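Long-range contacts in CELL WALL surface anchor family protein (Streptococcus pneumoniae, PDB 3ZGH), which binds keratin 10 through a domain with an MSCRAMM fold, consistent with a role in attachment to host cells: residues Ser101-Pro106 against Val161-Thr166; Leu97-Asp102 against Ser134-Gly139; Val31-Gly36 against Tyr46-Val51. All blocks are in the same frame, centred on the assembly; numbering follows the deposited sequence.

Contact 1 of 3, residues Ser101-Pro106 against Val161-Thr166; sequences SDLGKP and VPITGT
Leu-103 and Ile-163 lie side by side and point the same way where the loop after strand 97-99 runs antiparallel to the end of strand 154-162 and the residues that follow it. Leu-103 CG stands anti to its carbonyl carbon (chi1 -71°), and the branch beyond it sets CD2 3.9 Å from Ile-163 CG1. Leu-58 of strand 57-65 touches both side chains. Leu-103 CB meets Val-161 CG1 at 3.7 Å, and Val-161 CG2 lies 4.3 Å from Pro-106 CB. Two backbone bonds, one before and one after Leu-103, join the segments: Gly-104 N to Pro-162 O, 2.8 Å, and Thr-164 N to Asp-102 O, 2.9 Å. The second is nearly straight (170° at the hydrogen), but its donor lies above the carbonyl plane of Asp-102. Thr-164 OG1, between its backbone N and carbonyl carbon, lies 3.2 Å from Asp-102 CA, and the two side chains cross obliquely. Asp-102 CB lies 3.4 Å from Gly-165 CA, which carries no side chain. The carboxylate OD2 is hydrogen-bonded to Asp-167 N. The chemistry is divided: aliphatic branches meet toward strand 57-65, while a backbone N-H holds the acidic end and would be expected to favour its charged form.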
ATOM      1  N   SER A 101      14.612 -11.357  -9.507  1.00 39.17           N
ATOM      2  CA  SER A 101      14.722 -12.743  -9.949  1.00 42.16           C
ATOM      3  C   SER A 101      14.698 -13.816  -8.854  1.00 39.99           C
ATOM      4  O   SER A 101      14.284 -14.950  -9.127  1.00 40.36           O
ATOM      5  CB  SER A 101      16.008 -12.876 -10.745  1.00 45.91           C
ATOM      6  OG  SER A 101      15.862 -12.101 -11.911  1.00 48.30           O
ATOM      7  N   ASP A 102      15.109 -13.464  -7.630  1.00 37.99           N
ATOM      8  CA  ASP A 102      15.129 -14.443  -6.540  1.00 37.32           C
ATOM      9  C   ASP A 102      14.061 -14.144  -5.497  1.00 36.72           C
ATOM     10  O   ASP A 102      14.292 -14.236  -4.272  1.00 35.36           O
ATOM     11  CB  ASP A 102      16.519 -14.544  -5.892  1.00 35.88           C
ATOM     12  CG  ASP A 102      17.579 -14.998  -6.872  1.00 39.26           C
ATOM     13  OD1 ASP A 102      17.460 -16.115  -7.426  1.00 41.49           O
ATOM     14  OD2 ASP A 102      18.533 -14.232  -7.103  1.00 39.95           O
ATOM     15  N   LEU A 103      12.891 -13.762  -5.995  1.00 35.68           N
ATOM     16  CA  LEU A 103      11.711 -13.615  -5.159  1.00 33.56           C
ATOM     17  C   LEU A 103      10.658 -14.495  -5.785  1.00 36.39           C
ATOM     18  O   LEU A 103      10.532 -14.540  -7.018  1.00 39.46           O
ATOM     19  CB  LEU A 103      11.230 -12.182  -5.144  1.00 31.13           C
ATOM     20  CG  LEU A 103      12.124 -11.223  -4.371  1.00 31.61           C
ATOM     21  CD1 LEU A 103      11.671  -9.798  -4.535  1.00 31.89           C
ATOM     22  CD2 LEU A 103      12.147 -11.622  -2.896  1.00 31.05           C
ATOM     23  N   GLY A 104       9.912 -15.209  -4.955  1.00 35.90           N
ATOM     24  CA  GLY A 104       8.956 -16.146  -5.487  1.00 37.68           C
ATOM     25  C   GLY A 104       7.618 -15.496  -5.726  1.00 38.79           C
ATOM     26  O   GLY A 104       7.484 -14.267  -5.890  1.00 38.70           O
ATOM     27  N   LYS A 105       6.605 -16.337  -5.684  1.00 41.12           N
ATOM     28  CA  LYS A 105       5.252 -15.908  -5.966  1.00 43.09           C
ATOM     29  C   LYS A 105       4.653 -15.280  -4.715  1.00 40.63           C
ATOM     30  O   LYS A 105       4.708 -15.866  -3.627  1.00 40.14           O
ATOM     31  CB  LYS A 105       4.448 -17.121  -6.430  1.00 52.90           C
ATOM     32  CG  LYS A 105       2.967 -16.922  -6.485  1.00 64.25           C
ATOM     33  CD  LYS A 105       2.295 -18.158  -7.080  1.00 79.50           C
ATOM     34  CE  LYS A 105       0.909 -18.375  -6.496  1.00 88.61           C
ATOM     35  NZ  LYS A 105       0.978 -18.850  -5.080  1.00 92.02           N
ATOM     36  N   PRO A 106       4.092 -14.067  -4.851  1.00 40.61           N
ATOM     37  CA  PRO A 106       3.499 -13.408  -3.678  1.00 39.11           C
ATOM     38  C   PRO A 106       2.362 -14.224  -3.066  1.00 38.28           C
ATOM     39  O   PRO A 106       1.689 -14.967  -3.788  1.00 39.06           O
ATOM     40  CB  PRO A 106       2.929 -12.116  -4.254  1.00 41.06           C
ATOM     41  CG  PRO A 106       3.665 -11.901  -5.535  1.00 42.55           C
ATOM     42  CD  PRO A 106       3.986 -13.247  -6.071  1.00 42.79           C
ATOM     43  N   VAL A 161       6.437 -12.441   0.307  1.00 27.47           N
ATOM     44  CA  VAL A 161       7.049 -12.933  -0.942  1.00 27.82           C
ATOM     45  C   VAL A 161       8.257 -13.761  -0.534  1.00 30.06           C
ATOM     46  O   VAL A 161       9.140 -13.249   0.167  1.00 28.70           O
ATOM     47  CB  VAL A 161       7.522 -11.772  -1.856  1.00 30.21           C
ATOM     48  CG1 VAL A 161       8.066 -12.316  -3.160  1.00 33.28           C
ATOM     49  CG2 VAL A 161       6.369 -10.762  -2.153  1.00 31.65           C
ATOM     50  N   PRO A 162       8.316 -15.034  -0.969  1.00 32.64           N
ATOM     51  CA  PRO A 162       9.457 -15.864  -0.572  1.00 33.42           C
ATOM     52  C   PRO A 162      10.761 -15.328  -1.143  1.00 32.38           C
ATOM     53  O   PRO A 162      10.786 -14.833  -2.279  1.00 33.65           O
ATOM     54  CB  PRO A 162       9.148 -17.244  -1.186  1.00 37.22           C
ATOM     55  CG  PRO A 162       7.657 -17.225  -1.491  1.00 37.64           C
ATOM     56  CD  PRO A 162       7.306 -15.781  -1.749  1.00 35.62           C
ATOM     57  N   ILE A 163      11.841 -15.461  -0.375  1.00 30.10           N
ATOM     58  CA  ILE A 163      13.188 -15.147  -0.843  1.00 30.11           C
ATOM     59  C   ILE A 163      13.884 -16.457  -1.234  1.00 31.38           C
ATOM     60  O   ILE A 163      13.943 -17.408  -0.437  1.00 31.97           O
ATOM     61  CB  ILE A 163      13.993 -14.429   0.266  1.00 29.19           C
ATOM     62  CG1 ILE A 163      13.395 -13.032   0.526  1.00 27.83           C
ATOM     63  CG2 ILE A 163      15.507 -14.336  -0.095  1.00 26.91           C
ATOM     64  CD1 ILE A 163      13.865 -12.377   1.819  1.00 26.28           C
ATOM     65  N   THR A 164      14.446 -16.508  -2.443  1.00 31.65           N
ATOM     66  CA  THR A 164      15.013 -17.748  -2.957  1.00 30.98           C
ATOM     67  C   THR A 164      16.473 -17.595  -3.346  1.00 34.02           C
ATOM     68  O   THR A 164      17.085 -18.526  -3.894  1.00 33.41           O
ATOM     69  CB  THR A 164      14.224 -18.244  -4.205  1.00 41.63           C
ATOM     70  OG1 THR A 164      14.391 -17.311  -5.288  1.00 39.86           O
ATOM     71  CG2 THR A 164      12.717 -18.390  -3.883  1.00 42.33           C
ATOM     72  N   GLY A 165      17.052 -16.437  -3.051  1.00 35.10           N
ATOM     73  CA  GLY A 165      18.404 -16.167  -3.510  1.00 37.21           C
ATOM     74  C   GLY A 165      18.769 -14.719  -3.248  1.00 37.32           C
ATOM     75  O   GLY A 165      18.153 -14.043  -2.423  1.00 35.23           O
ATOM     76  N   THR A 166      19.745 -14.247  -4.004  1.00 38.26           N
ATOM     77  CA  THR A 166      20.393 -12.955  -3.800  1.00 40.03           C
ATOM     78  C   THR A 166      19.624 -11.734  -4.336  1.00 36.88           C
ATOM     79  O   THR A 166      19.622 -10.681  -3.725  1.00 37.57           O
ATOM     80  CB  THR A 166      21.763 -13.015  -4.517  1.00 53.28           C
ATOM     81  OG1 THR A 166      22.692 -13.676  -3.646  1.00 53.77           O
ATOM     82  CG2 THR A 166      22.270 -11.633  -4.863  1.00 59.45           C
TER

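Contact 2 of 3, residues Leu97-Asp102 against Ser134-Gly139; sequences LTLGSD and SGYTWG. With ACT (acetate ion), chain D.
Leu-97 O accepts the backbone N-H of Tyr-136 at 2.8 Å and also receives a CA-H contact from Gly-135 CA. With the return bond from Leu-97 N to Tyr-136 O, 3.2 Å, this makes one antiparallel hydrogen-bonded pair, a single beta bridge between strand 97-99, the edge of the three-stranded sheet, and strand 136-138, the edge of the seven-stranded one. The return bond is longer and more bent (142° at the hydrogen). At Gly-135 the backbones come close, its CA 4.2 Å from Thr-98 CA. Beyond the bridge a water takes over: it accepts from Leu-99 N and donates to Ser-134 O at 2.7 Å, so both backbone groups are satisfied without meeting directly. Thr-98 CG2 lies near Ser-134 OG, though that serine is poorly ordered, while OG1, between the backbone N and the carbonyl carbon (chi1 61°), is hydrogen-bonded to Thr-171 OG1 of adjoining strand 170-172. An acetate, probably from the crystallisation liquor, lies beside the same hydroxyl and is held by Ser-169 OG. The Tyr-136 side chain touches Met-129 and Thr-131 of strand 120-131. Leu-99 crosses it at about a right angle, its CD1 3.6 Å from Tyr-136 CE2.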
ATOM      1  N   LEU A  97       3.522  -3.802  -8.398  1.00 32.41           N
ATOM      2  CA  LEU A  97       4.687  -4.451  -7.787  1.00 30.63           C
ATOM      3  C   LEU A  97       5.480  -5.209  -8.850  1.00 31.66           C
ATOM      4  O   LEU A  97       4.922  -5.975  -9.621  1.00 32.85           O
ATOM      5  CB  LEU A  97       4.223  -5.392  -6.683  1.00 28.73           C
ATOM      6  CG  LEU A  97       5.328  -6.177  -5.953  1.00 29.50           C
ATOM      7  CD1 LEU A  97       6.098  -5.273  -5.012  1.00 28.42           C
ATOM      8  CD2 LEU A  97       4.688  -7.320  -5.205  1.00 31.34           C
ATOM      9  N   THR A  98       6.779  -4.965  -8.920  1.00 32.13           N
ATOM     10  CA  THR A  98       7.635  -5.788  -9.780  1.00 35.35           C
ATOM     11  C   THR A  98       8.653  -6.408  -8.836  1.00 34.46           C
ATOM     12  O   THR A  98       8.986  -5.813  -7.794  1.00 32.97           O
ATOM     13  CB  THR A  98       8.346  -4.979 -10.869  1.00 40.09           C
ATOM     14  OG1 THR A  98       9.192  -4.005 -10.248  1.00 42.40           O
ATOM     15  CG2 THR A  98       7.343  -4.276 -11.767  1.00 41.85           C
ATOM     16  N   LEU A  99       9.104  -7.618  -9.160  1.00 35.89           N
ATOM     17  CA  LEU A  99       9.908  -8.407  -8.224  1.00 36.85           C
ATOM     18  C   LEU A  99      11.181  -8.891  -8.897  1.00 37.62           C
ATOM     19  O   LEU A  99      11.161  -9.284 -10.070  1.00 38.02           O
ATOM     20  CB  LEU A  99       9.105  -9.615  -7.748  1.00 39.32           C
ATOM     21  CG  LEU A  99       7.864  -9.295  -6.911  1.00 41.68           C
ATOM     22  CD1 LEU A  99       7.181 -10.589  -6.520  1.00 45.35           C
ATOM     23  CD2 LEU A  99       8.235  -8.481  -5.661  1.00 38.99           C
ATOM     24  N   GLY A 100      12.290  -8.842  -8.172  1.00 36.86           N
ATOM     25  CA  GLY A 100      13.536  -9.351  -8.702  1.00 39.30           C
ATOM     26  C   GLY A 100      13.520 -10.859  -8.935  1.00 38.92           C
ATOM     27  O   GLY A 100      12.573 -11.555  -8.568  1.00 37.46           O
ATOM     28  N   SER A 101      14.612 -11.357  -9.507  1.00 39.17           N
ATOM     29  CA  SER A 101      14.722 -12.743  -9.949  1.00 42.16           C
ATOM     30  C   SER A 101      14.698 -13.816  -8.854  1.00 39.99           C
ATOM     31  O   SER A 101      14.284 -14.950  -9.127  1.00 40.36           O
ATOM     32  CB  SER A 101      16.008 -12.876 -10.745  1.00 45.91           C
ATOM     33  OG  SER A 101      15.862 -12.101 -11.911  1.00 48.30           O
ATOM     34  N   ASP A 102      15.109 -13.464  -7.630  1.00 37.99           N
ATOM     35  CA  ASP A 102      15.129 -14.443  -6.540  1.00 37.32           C
ATOM     36  C   ASP A 102      14.061 -14.144  -5.497  1.00 36.72           C
ATOM     37  O   ASP A 102      14.292 -14.236  -4.272  1.00 35.36           O
ATOM     38  CB  ASP A 102      16.519 -14.544  -5.892  1.00 35.88           C
ATOM     39  CG  ASP A 102      17.579 -14.998  -6.872  1.00 39.26           C
ATOM     40  OD1 ASP A 102      17.460 -16.115  -7.426  1.00 41.49           O
ATOM     41  OD2 ASP A 102      18.533 -14.232  -7.103  1.00 39.95           O
ATOM     42  N   SER A 134       4.952  -6.426 -16.351  1.00 90.02           N
ATOM     43  CA  SER A 134       6.277  -6.877 -15.955  1.00 89.22           C
ATOM     44  C   SER A 134       6.231  -7.265 -14.485  1.00 78.41           C
ATOM     45  O   SER A 134       7.255  -7.637 -13.897  1.00 77.83           O
ATOM     46  CB  SER A 134       7.315  -5.779 -16.179  1.00 90.50           C
ATOM     47  OG  SER A 134       7.152  -4.726 -15.243  1.00 87.38           O
ATOM     48  N   GLY A 135       5.033  -7.191 -13.902  1.00 62.26           N
ATOM     49  CA  GLY A 135       4.862  -7.397 -12.476  1.00 51.57           C
ATOM     50  C   GLY A 135       3.461  -7.859 -12.124  1.00 46.94           C
ATOM     51  O   GLY A 135       2.851  -8.629 -12.865  1.00 49.48           O
ATOM     52  N   TYR A 136       2.963  -7.378 -10.989  1.00 40.43           N
ATOM     53  CA  TYR A 136       1.737  -7.882 -10.381  1.00 38.86           C
ATOM     54  C   TYR A 136       0.773  -6.740 -10.032  1.00 38.81           C
ATOM     55  O   TYR A 136       1.203  -5.610  -9.713  1.00 37.68           O
ATOM     56  CB  TYR A 136       2.077  -8.635  -9.077  1.00 36.99           C
ATOM     57  CG  TYR A 136       2.935  -9.865  -9.249  1.00 41.28           C
ATOM     58  CD1 TYR A 136       2.360 -11.125  -9.385  1.00 44.44           C
ATOM     59  CD2 TYR A 136       4.310  -9.768  -9.286  1.00 42.89           C
ATOM     60  CE1 TYR A 136       3.131 -12.258  -9.570  1.00 49.48           C
ATOM     61  CE2 TYR A 136       5.108 -10.906  -9.458  1.00 48.63           C
ATOM     62  CZ  TYR A 136       4.506 -12.144  -9.602  1.00 52.14           C
ATOM     63  OH  TYR A 136       5.281 -13.275  -9.768  1.00 58.03           O
ATOM     64  N   THR A 137      -0.521  -7.043 -10.048  1.00 40.80           N
ATOM     65  CA  THR A 137      -1.511  -6.222  -9.345  1.00 46.99           C
ATOM     66  C   THR A 137      -2.410  -7.173  -8.579  1.00 44.16           C
ATOM     67  O   THR A 137      -2.240  -8.386  -8.653  1.00 43.76           O
ATOM     68  CB  THR A 137      -2.413  -5.412 -10.305  1.00 63.51           C
ATOM     69  OG1 THR A 137      -1.663  -4.990 -11.445  1.00 71.44           O
ATOM     70  CG2 THR A 137      -2.986  -4.185  -9.613  1.00 64.97           C
ATOM     71  N   TRP A 138      -3.379  -6.640  -7.849  1.00 43.82           N
ATOM     72  CA  TRP A 138      -4.382  -7.492  -7.254  1.00 45.66           C
ATOM     73  C   TRP A 138      -5.792  -6.951  -7.468  1.00 52.53           C
ATOM     74  O   TRP A 138      -5.977  -5.770  -7.775  1.00 50.02           O
ATOM     75  CB  TRP A 138      -4.072  -7.744  -5.780  1.00 42.31           C
ATOM     76  CG  TRP A 138      -4.118  -6.541  -4.843  1.00 42.25           C
ATOM     77  CD1 TRP A 138      -5.215  -6.049  -4.179  1.00 42.97           C
ATOM     78  CD2 TRP A 138      -3.011  -5.725  -4.430  1.00 39.47           C
ATOM     79  NE1 TRP A 138      -4.849  -4.982  -3.380  1.00 39.79           N
ATOM     80  CE2 TRP A 138      -3.499  -4.768  -3.527  1.00 38.83           C
ATOM     81  CE3 TRP A 138      -1.640  -5.723  -4.743  1.00 38.71           C
ATOM     82  CZ2 TRP A 138      -2.681  -3.808  -2.940  1.00 38.60           C
ATOM     83  CZ3 TRP A 138      -0.830  -4.778  -4.162  1.00 37.12           C
ATOM     84  CH2 TRP A 138      -1.342  -3.835  -3.266  1.00 37.90           C
ATOM     85  N   GLY A 139      -6.770  -7.848  -7.346  1.00 66.84           N
ATOM     86  CA  GLY A 139      -8.177  -7.520  -7.536  1.00 75.94           C
ATOM     87  C   GLY A 139      -9.010  -7.827  -6.297  1.00 78.23           C
ATOM     88  O   GLY A 139      -8.467  -8.094  -5.222  1.00 78.07           O
TER
HETATM   89  C   ACT D1382      13.210  -4.845  -9.839  1.00 73.81           C
HETATM   90  O   ACT D1382      14.031  -5.644 -10.353  1.00 77.50           O
HETATM   91  OXT ACT D1382      12.007  -5.205  -9.869  1.00 66.81           O
HETATM   92  CH3 ACT D1382      13.653  -3.536  -9.231  1.00 79.23           C
HETATM   93  O   HOH W   1       7.987  -8.749 -11.521  1.00 42.41           O

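Contact 3 of 3, residues Val31-Gly36 against Tyr46-Val51; sequences VYTGEG and YYKLKV
This is the paired body of a beta hairpin, strands 28-38 and 43-53, at one border of the antiparallel seven-stranded sheet of this MSCRAMM domain; strand 28-38 is the outermost strand and strand 57-65 pairs with the far side of 43-53. The axes of 31-36 and 46-51 approach to 4.6 Å and run antiparallel. Tyr-32 with Leu-49 and Gly-34 with Tyr-47 are the hydrogen-bonded pairs. The first is the straighter, with Tyr-32 N to Leu-49 O at 2.8 Å and 174°; in the second, Gly-34 N to Tyr-47 O stretches to 3.2 Å.

One face carries Tyr-32, Tyr-47 and Leu-49, all packed on Val-193 of strand 193-195. The Tyr-32 hydroxyl is hydrogen-bonded to Glu-195, and Leu-49 O lies at the edge of the Tyr-32 ring. The other face carries Val-31, Thr-33, Glu-35, Tyr-46, Lys-48 and Lys-50. There Val-31 CG1 touches Lys-48 CG at 3.8 Å, and Glu-35 lies side by side with Tyr-46. The glutamate chain is extended, with CG anti to the backbone N. Its CD is 3.6 Å from Tyr-46 CE1, with carboxylate and ring planes turned 45° apart. A glycerol, probably from the crystallisation liquor, is hydrogen-bonded to Thr-33 OG1 and Glu-35 OE1.

Tyr-47 folds across the neighbouring strand: CG stands between its backbone N and carbonyl carbon (chi1 75°), and Thr-33 C and Gly-34 N lie over one ring face, offset toward its rim. With no side chain on the glycine, Gly-34 CA comes within 3.3 Å of Tyr-47 CE2.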
ATOM      1  N   VAL A  31      10.962   1.477   6.264  1.00 20.52           N
ATOM      2  CA  VAL A  31       9.660   2.121   6.117  1.00 19.99           C
ATOM      3  C   VAL A  31       9.798   3.284   5.133  1.00 21.46           C
ATOM      4  O   VAL A  31      10.669   4.177   5.309  1.00 23.93           O
ATOM      5  CB  VAL A  31       9.171   2.636   7.474  1.00 23.41           C
ATOM      6  CG1 VAL A  31       7.838   3.433   7.345  1.00 27.28           C
ATOM      7  CG2 VAL A  31       9.047   1.475   8.502  1.00 23.68           C
ATOM      8  N   TYR A  32       8.951   3.285   4.111  1.00 23.08           N
ATOM      9  CA  TYR A  32       8.905   4.341   3.097  1.00 22.39           C
ATOM     10  C   TYR A  32       7.579   5.049   3.262  1.00 22.82           C
ATOM     11  O   TYR A  32       6.580   4.390   3.610  1.00 23.43           O
ATOM     12  CB  TYR A  32       8.921   3.745   1.704  1.00 22.87           C
ATOM     13  CG  TYR A  32      10.148   2.917   1.398  1.00 25.73           C
ATOM     14  CD1 TYR A  32      11.260   3.496   0.800  1.00 27.69           C
ATOM     15  CD2 TYR A  32      10.195   1.568   1.707  1.00 27.74           C
ATOM     16  CE1 TYR A  32      12.393   2.755   0.522  1.00 30.29           C
ATOM     17  CE2 TYR A  32      11.326   0.820   1.428  1.00 29.81           C
ATOM     18  CZ  TYR A  32      12.405   1.421   0.837  1.00 32.82           C
ATOM     19  OH  TYR A  32      13.516   0.678   0.585  1.00 36.85           O
ATOM     20  N   THR A  33       7.541   6.363   3.009  1.00 23.24           N
ATOM     21  CA  THR A  33       6.262   7.078   3.000  1.00 24.45           C
ATOM     22  C   THR A  33       6.277   8.011   1.790  1.00 25.60           C
ATOM     23  O   THR A  33       7.357   8.338   1.245  1.00 26.58           O
ATOM     24  CB  THR A  33       6.027   7.942   4.254  1.00 25.38           C
ATOM     25  OG1 THR A  33       7.005   9.000   4.315  1.00 27.45           O
ATOM     26  CG2 THR A  33       6.111   7.121   5.557  1.00 25.80           C
ATOM     27  N   GLY A  34       5.095   8.430   1.363  1.00 25.36           N
ATOM     28  CA  GLY A  34       5.018   9.391   0.286  1.00 25.45           C
ATOM     29  C   GLY A  34       3.645  10.041   0.339  1.00 24.15           C
ATOM     30  O   GLY A  34       2.808   9.764   1.230  1.00 24.20           O
ATOM     31  N   GLU A  35       3.385  10.893  -0.628  1.00 23.58           N
ATOM     32  CA  GLU A  35       2.215  11.714  -0.500  1.00 27.36           C
ATOM     33  C   GLU A  35       1.730  12.084  -1.884  1.00 28.17           C
ATOM     34  O   GLU A  35       2.539  12.247  -2.814  1.00 28.28           O
ATOM     35  CB  GLU A  35       2.655  12.940   0.284  1.00 32.27           C
ATOM     36  CG  GLU A  35       1.747  14.073   0.272  1.00 35.35           C
ATOM     37  CD  GLU A  35       2.305  15.242   1.067  1.00 36.48           C
ATOM     38  OE1 GLU A  35       3.433  15.151   1.616  1.00 34.59           O
ATOM     39  OE2 GLU A  35       1.577  16.232   1.178  1.00 38.05           O
ATOM     40  N   GLY A  36       0.414  12.196  -2.009  1.00 28.21           N
ATOM     41  CA  GLY A  36      -0.213  12.698  -3.211  1.00 30.29           C
ATOM     42  C   GLY A  36      -1.321  13.667  -2.831  1.00 31.44           C
ATOM     43  O   GLY A  36      -1.326  14.199  -1.722  1.00 31.97           O
ATOM     44  N   TYR A  46      -1.695  10.168   2.014  1.00 23.78           N
ATOM     45  CA  TYR A  46      -0.382   9.609   2.262  1.00 23.83           C
ATOM     46  C   TYR A  46      -0.373   8.103   2.090  1.00 23.59           C
ATOM     47  O   TYR A  46      -1.444   7.448   2.165  1.00 24.40           O
ATOM     48  CB  TYR A  46       0.069   9.943   3.687  1.00 22.03           C
ATOM     49  CG  TYR A  46       0.030  11.425   3.987  1.00 24.69           C
ATOM     50  CD1 TYR A  46       1.137  12.219   3.741  1.00 27.11           C
ATOM     51  CD2 TYR A  46      -1.138  12.045   4.493  1.00 25.96           C
ATOM     52  CE1 TYR A  46       1.130  13.599   4.002  1.00 28.75           C
ATOM     53  CE2 TYR A  46      -1.162  13.438   4.746  1.00 28.66           C
ATOM     54  CZ  TYR A  46      -0.001  14.196   4.510  1.00 29.67           C
ATOM     55  OH  TYR A  46       0.025  15.555   4.743  1.00 30.24           O
ATOM     56  N   TYR A  47       0.824   7.548   1.854  1.00 22.47           N
ATOM     57  CA  TYR A  47       0.997   6.107   2.024  1.00 21.30           C
ATOM     58  C   TYR A  47       2.208   5.816   2.889  1.00 21.23           C
ATOM     59  O   TYR A  47       3.123   6.662   3.074  1.00 24.56           O
ATOM     60  CB  TYR A  47       1.127   5.353   0.700  1.00 22.97           C
ATOM     61  CG  TYR A  47       2.482   5.529   0.040  1.00 25.70           C
ATOM     62  CD1 TYR A  47       3.553   4.690   0.369  1.00 29.98           C
ATOM     63  CD2 TYR A  47       2.707   6.562  -0.865  1.00 26.29           C
ATOM     64  CE1 TYR A  47       4.804   4.884  -0.197  1.00 33.49           C
ATOM     65  CE2 TYR A  47       3.947   6.744  -1.461  1.00 31.08           C
ATOM     66  CZ  TYR A  47       4.994   5.899  -1.109  1.00 34.84           C
ATOM     67  OH  TYR A  47       6.230   6.076  -1.679  1.00 37.81           O
ATOM     68  N   LYS A  48       2.178   4.609   3.450  1.00 21.88           N
ATOM     69  CA  LYS A  48       3.312   4.053   4.142  1.00 22.67           C
ATOM     70  C   LYS A  48       3.502   2.642   3.574  1.00 23.88           C
ATOM     71  O   LYS A  48       2.523   1.913   3.358  1.00 24.98           O
ATOM     72  CB  LYS A  48       3.053   4.014   5.634  1.00 25.28           C
ATOM     73  CG  LYS A  48       4.177   3.336   6.435  1.00 29.52           C
ATOM     74  CD  LYS A  48       3.842   3.241   7.950  1.00 56.27           C
ATOM     75  CE  LYS A  48       3.917   4.604   8.624  1.00 65.57           C
ATOM     76  NZ  LYS A  48       3.621   4.578  10.101  1.00 74.21           N
ATOM     77  N   LEU A  49       4.754   2.272   3.315  1.00 23.57           N
ATOM     78  CA  LEU A  49       5.069   0.917   2.911  1.00 22.93           C
ATOM     79  C   LEU A  49       6.186   0.434   3.843  1.00 22.41           C
ATOM     80  O   LEU A  49       7.302   1.019   3.866  1.00 24.28           O
ATOM     81  CB  LEU A  49       5.529   0.873   1.456  1.00 22.14           C
ATOM     82  CG  LEU A  49       5.860  -0.546   0.983  1.00 23.26           C
ATOM     83  CD1 LEU A  49       4.591  -1.348   0.699  1.00 23.45           C
ATOM     84  CD2 LEU A  49       6.764  -0.503  -0.257  1.00 24.91           C
ATOM     85  N   LYS A  50       5.877  -0.590   4.634  1.00 21.06           N
ATOM     86  CA  LYS A  50       6.863  -1.202   5.497  1.00 22.19           C
ATOM     87  C   LYS A  50       7.277  -2.526   4.855  1.00 21.74           C
ATOM     88  O   LYS A  50       6.415  -3.314   4.471  1.00 23.95           O
ATOM     89  CB  LYS A  50       6.241  -1.437   6.869  1.00 22.43           C
ATOM     90  CG  LYS A  50       7.171  -2.152   7.882  1.00 29.18           C
ATOM     91  CD  LYS A  50       6.423  -2.308   9.225  1.00 41.44           C
ATOM     92  CE  LYS A  50       7.166  -3.239  10.185  1.00 57.42           C
ATOM     93  NZ  LYS A  50       6.308  -3.694  11.344  1.00 69.02           N
ATOM     94  N   VAL A  51       8.585  -2.758   4.709  1.00 21.88           N
ATOM     95  CA  VAL A  51       9.084  -3.991   4.125  1.00 21.82           C
ATOM     96  C   VAL A  51      10.149  -4.622   5.057  1.00 21.42           C
ATOM     97  O   VAL A  51      11.174  -3.985   5.403  1.00 21.80           O
ATOM     98  CB  VAL A  51       9.727  -3.709   2.756  1.00 24.79           C
ATOM     99  CG1 VAL A  51      10.106  -5.024   2.047  1.00 26.20           C
ATOM    100  CG2 VAL A  51       8.754  -2.855   1.877  1.00 27.92           C
TER

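Contacts 1 and 2, their centres 11 Å apart, share Ser-101 and Asp-102: the chain leaves strand 97-99 beside strand 136-138, then pairs with the end of strand 154-162. They touch where Pro-106 CD meets Tyr-136 CE1 at 3.7 Å and where Leu-99 CD1 lies 3.9 Å from Val-161 CG1. Contact 3 is separate, its centre 22 and 18 Å from those of contacts 1 and 2, nearest atoms about 8 and 7 Å apart. All three reach the seven-stranded sheet: contact 3 at one border, contact 2 at the opposite border, contact 1 on a strand between. The acetate at Thr-98 (contact 2) and glycerol at Thr-33 and Glu-35 (contact 3) probably come from the crystallisation liquor.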